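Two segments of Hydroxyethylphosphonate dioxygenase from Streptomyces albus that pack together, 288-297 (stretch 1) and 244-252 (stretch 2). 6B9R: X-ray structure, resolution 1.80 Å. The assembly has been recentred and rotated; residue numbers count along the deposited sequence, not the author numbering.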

# COMPACT_ATOMS: atom_id res chain seq x y z
N ALA A 288 1.68 -13.47 -21.39
CA ALA A 288 3.03 -13.27 -21.90
C ALA A 288 3.84 -12.41 -20.94
O ALA A 288 5.06 -12.59 -20.85
CB ALA A 288 2.97 -12.63 -23.28
N LEU A 289 3.19 -11.50 -20.23
CA LEU A 289 3.84 -10.58 -19.31
C LEU A 289 3.86 -11.09 -17.87
O LEU A 289 4.31 -10.38 -16.97
CB LEU A 289 3.15 -9.21 -19.36
CG LEU A 289 3.35 -8.47 -20.69
CD1 LEU A 289 2.30 -7.36 -20.90
CD2 LEU A 289 4.77 -7.91 -20.81
N GLY A 290 3.38 -12.31 -17.64
CA GLY A 290 3.41 -12.85 -16.29
C GLY A 290 2.56 -12.09 -15.30
O GLY A 290 2.93 -11.98 -14.12
N VAL A 291 1.42 -11.55 -15.73
CA VAL A 291 0.54 -10.83 -14.83
C VAL A 291 -0.90 -11.28 -15.08
O VAL A 291 -1.23 -11.86 -16.12
CB VAL A 291 0.66 -9.30 -14.99
CG1 VAL A 291 2.12 -8.85 -14.85
CG2 VAL A 291 0.09 -8.86 -16.34
N SER A 292 -1.75 -11.01 -14.10
CA SER A 292 -3.18 -11.16 -14.30
C SER A 292 -3.69 -10.03 -15.20
O SER A 292 -3.15 -8.93 -15.21
CB SER A 292 -3.92 -11.12 -12.96
OG SER A 292 -5.31 -10.94 -13.15
N VAL A 293 -4.75 -10.33 -15.96
CA VAL A 293 -5.42 -9.30 -16.74
C VAL A 293 -5.72 -8.08 -15.88
O VAL A 293 -5.71 -6.95 -16.36
CB VAL A 293 -6.71 -9.87 -17.38
CG1 VAL A 293 -7.55 -8.77 -18.01
CG2 VAL A 293 -6.37 -10.94 -18.41
N ARG A 294 -5.93 -8.30 -14.58
CA ARG A 294 -6.16 -7.21 -13.64
C ARG A 294 -5.13 -6.10 -13.80
O ARG A 294 -5.47 -4.91 -13.73
CB ARG A 294 -6.15 -7.76 -12.21
CG ARG A 294 -6.42 -6.75 -11.12
CD ARG A 294 -6.44 -7.38 -9.71
NE ARG A 294 -6.54 -6.32 -8.71
CZ ARG A 294 -7.64 -6.03 -8.01
NH1 ARG A 294 -7.62 -5.02 -7.15
NH2 ARG A 294 -8.75 -6.75 -8.15
N GLU A 295 -3.86 -6.45 -14.03
CA GLU A 295 -2.80 -5.46 -14.03
C GLU A 295 -2.71 -4.65 -15.31
O GLU A 295 -1.98 -3.65 -15.32
CB GLU A 295 -1.45 -6.14 -13.75
CG GLU A 295 -1.42 -6.80 -12.38
CD GLU A 295 -1.53 -5.77 -11.24
OE1 GLU A 295 -1.12 -4.61 -11.43
OE2 GLU A 295 -2.02 -6.14 -10.15
N LEU A 296 -3.41 -5.04 -16.38
CA LEU A 296 -3.42 -4.27 -17.62
C LEU A 296 -4.64 -3.37 -17.75
O LEU A 296 -4.76 -2.63 -18.73
CB LEU A 296 -3.35 -5.20 -18.83
CG LEU A 296 -2.10 -6.10 -18.94
CD1 LEU A 296 -2.20 -6.98 -20.20
CD2 LEU A 296 -0.82 -5.28 -18.97
N LEU A 297 -5.55 -3.42 -16.77
CA LEU A 297 -6.75 -2.60 -16.76
C LEU A 297 -6.52 -1.36 -15.90
O LEU A 297 -5.86 -1.43 -14.86
CB LEU A 297 -7.95 -3.38 -16.22
CG LEU A 297 -8.43 -4.55 -17.08
CD1 LEU A 297 -9.67 -5.16 -16.44
CD2 LEU A 297 -8.73 -4.08 -18.49
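Stretch 2, residues 244-252: SVMAARLTT

Stretch 2 is helical from Ser-244 through Arg-249, the last part of a helix that begins earlier in the chain, and it presents one side of that helix to stretch 1. The bonds from Ala-248 N to Ser-244 O and from Arg-249 N to Val-245 O, both 3.0 Å, establish the helical repeat. Leu-250 then leaves helical geometry with positive phi (57°), and the chain continues as a turn in which Thr-251 N still reaches back to Met-246 O at 3.2 Å. Stretch 1 is mostly loop. Gly-290 (phi 65°, psi 34°) ends a preceding helix in a Schellman motif, and Val-291 follows in an extended conformation (phi -135°, psi 161°). Further on, 293-295 have helical phi/psi without the regular bonds. Because stretch 1 is not a single regular element, the packing is best defined by its register: the nearest CA atoms are those of Leu-289 and Arg-249, 7.1 Å apart. The stretches run broadly antiparallel: Val-245 meets Leu-296 and Thr-251 meets Leu-289, and their end-to-end CA vectors point in roughly opposite senses.

The apolar contacts come mainly from the helix, with Thr-251 added from beyond it. Val-245 and Arg-249, four residues apart, both direct CA-to-CB toward stretch 1. Leu-289, whose own CA-to-CB bond runs sideways, has an m, t rotamer that brings its end nearer, and it has the largest area covered in the contact, 91 Å². Leu-289 CD1 lies 4.0 Å and CD2 4.2 Å from Val-245 CG1, and Leu-289 CD2 is also 4.3 Å from Met-246 CG, 4.1 Å from Arg-249 CG and 4.0 Å from Thr-251 CG2. Val-245, in the t rotamer, also meets Val-291, CG1 to CG1 at 4.3 Å, and its CG2 is 4.0 Å from Leu-296 CD2. One valine thus touches side chains from both the loop after Gly-290 and the later turn. The two stretches together bury 306 Å².

The polar contacts all come from Arg-249, whose side chain reaches the backbone carbonyls at the turn of stretch 1. Arg-249 NE donates to Leu-289 O at 2.8 Å, and Arg-249 NH2 donates to the same oxygen at 3.0 Å and to Gly-290 O at 3.3 Å. With N-H...acceptor angles of 125°, 122° and 137°, all three hydrogen bonds are weak despite the short distances to Leu-289 O. Gly-290 O lies at the edge of the guanidinium, near its plane. Val-291 CG1 lies 3.3 Å from Arg-249 NH2, a close van der Waals approach. At Gly-290, an ideal CB would lie only 3.6 Å from Arg-249 NH2, and its positive phi by itself favours glycine.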

# COMPACT_ATOMS: atom_id res chain seq x y z
N SER A 244 4.07 0.43 -19.56
CA SER A 244 4.73 0.37 -18.26
C SER A 244 5.07 -1.07 -17.87
O SER A 244 6.15 -1.33 -17.33
CB SER A 244 3.84 1.03 -17.20
OG SER A 244 4.49 1.03 -15.94
N VAL A 245 4.16 -2.01 -18.13
CA VAL A 245 4.45 -3.41 -17.80
C VAL A 245 5.51 -3.96 -18.73
O VAL A 245 6.38 -4.74 -18.31
CB VAL A 245 3.15 -4.25 -17.83
CG1 VAL A 245 3.45 -5.70 -17.47
CG2 VAL A 245 2.14 -3.67 -16.85
N MET A 246 5.49 -3.56 -20.01
CA MET A 246 6.55 -3.98 -20.92
C MET A 246 7.91 -3.50 -20.43
O MET A 246 8.88 -4.26 -20.42
CB MET A 246 6.27 -3.48 -22.33
CG MET A 246 5.09 -4.17 -23.00
SD MET A 246 4.74 -3.45 -24.62
CE MET A 246 6.22 -3.91 -25.52
N ALA A 247 8.00 -2.23 -20.02
CA ALA A 247 9.26 -1.72 -19.49
C ALA A 247 9.66 -2.46 -18.22
O ALA A 247 10.86 -2.70 -17.99
CB ALA A 247 9.15 -0.21 -19.23
N ALA A 248 8.69 -2.84 -17.38
CA ALA A 248 9.02 -3.53 -16.14
C ALA A 248 9.59 -4.92 -16.40
O ALA A 248 10.40 -5.41 -15.62
CB ALA A 248 7.78 -3.65 -15.25
N ARG A 249 9.16 -5.56 -17.49
CA ARG A 249 9.68 -6.86 -17.91
C ARG A 249 10.89 -6.75 -18.83
O ARG A 249 11.53 -7.77 -19.10
CB ARG A 249 8.58 -7.64 -18.65
CG ARG A 249 7.47 -8.12 -17.74
CD ARG A 249 7.97 -9.11 -16.70
NE ARG A 249 6.83 -9.62 -15.96
CZ ARG A 249 6.39 -9.12 -14.81
NH1 ARG A 249 7.05 -8.13 -14.22
NH2 ARG A 249 5.30 -9.63 -14.25
N LEU A 250 11.21 -5.54 -19.31
CA LEU A 250 12.30 -5.35 -20.26
C LEU A 250 12.07 -6.20 -21.51
O LEU A 250 13.00 -6.77 -22.08
CB LEU A 250 13.66 -5.65 -19.63
CG LEU A 250 14.23 -4.45 -18.86
CD1 LEU A 250 15.45 -4.82 -18.04
CD2 LEU A 250 14.57 -3.35 -19.85
N THR A 251 10.82 -6.31 -21.91
CA THR A 251 10.49 -7.01 -23.14
C THR A 251 10.43 -5.99 -24.27
O THR A 251 10.62 -4.78 -24.06
CB THR A 251 9.19 -7.80 -23.00
OG1 THR A 251 9.02 -8.65 -24.14
CG2 THR A 251 8.00 -6.85 -22.91
N THR A 252 10.19 -6.47 -25.48
CA THR A 252 10.15 -5.65 -26.67
C THR A 252 8.85 -5.95 -27.40
O THR A 252 8.17 -6.93 -27.10
CB THR A 252 11.35 -5.95 -27.59
OG1 THR A 252 11.19 -7.25 -28.16
CG2 THR A 252 12.65 -5.91 -26.80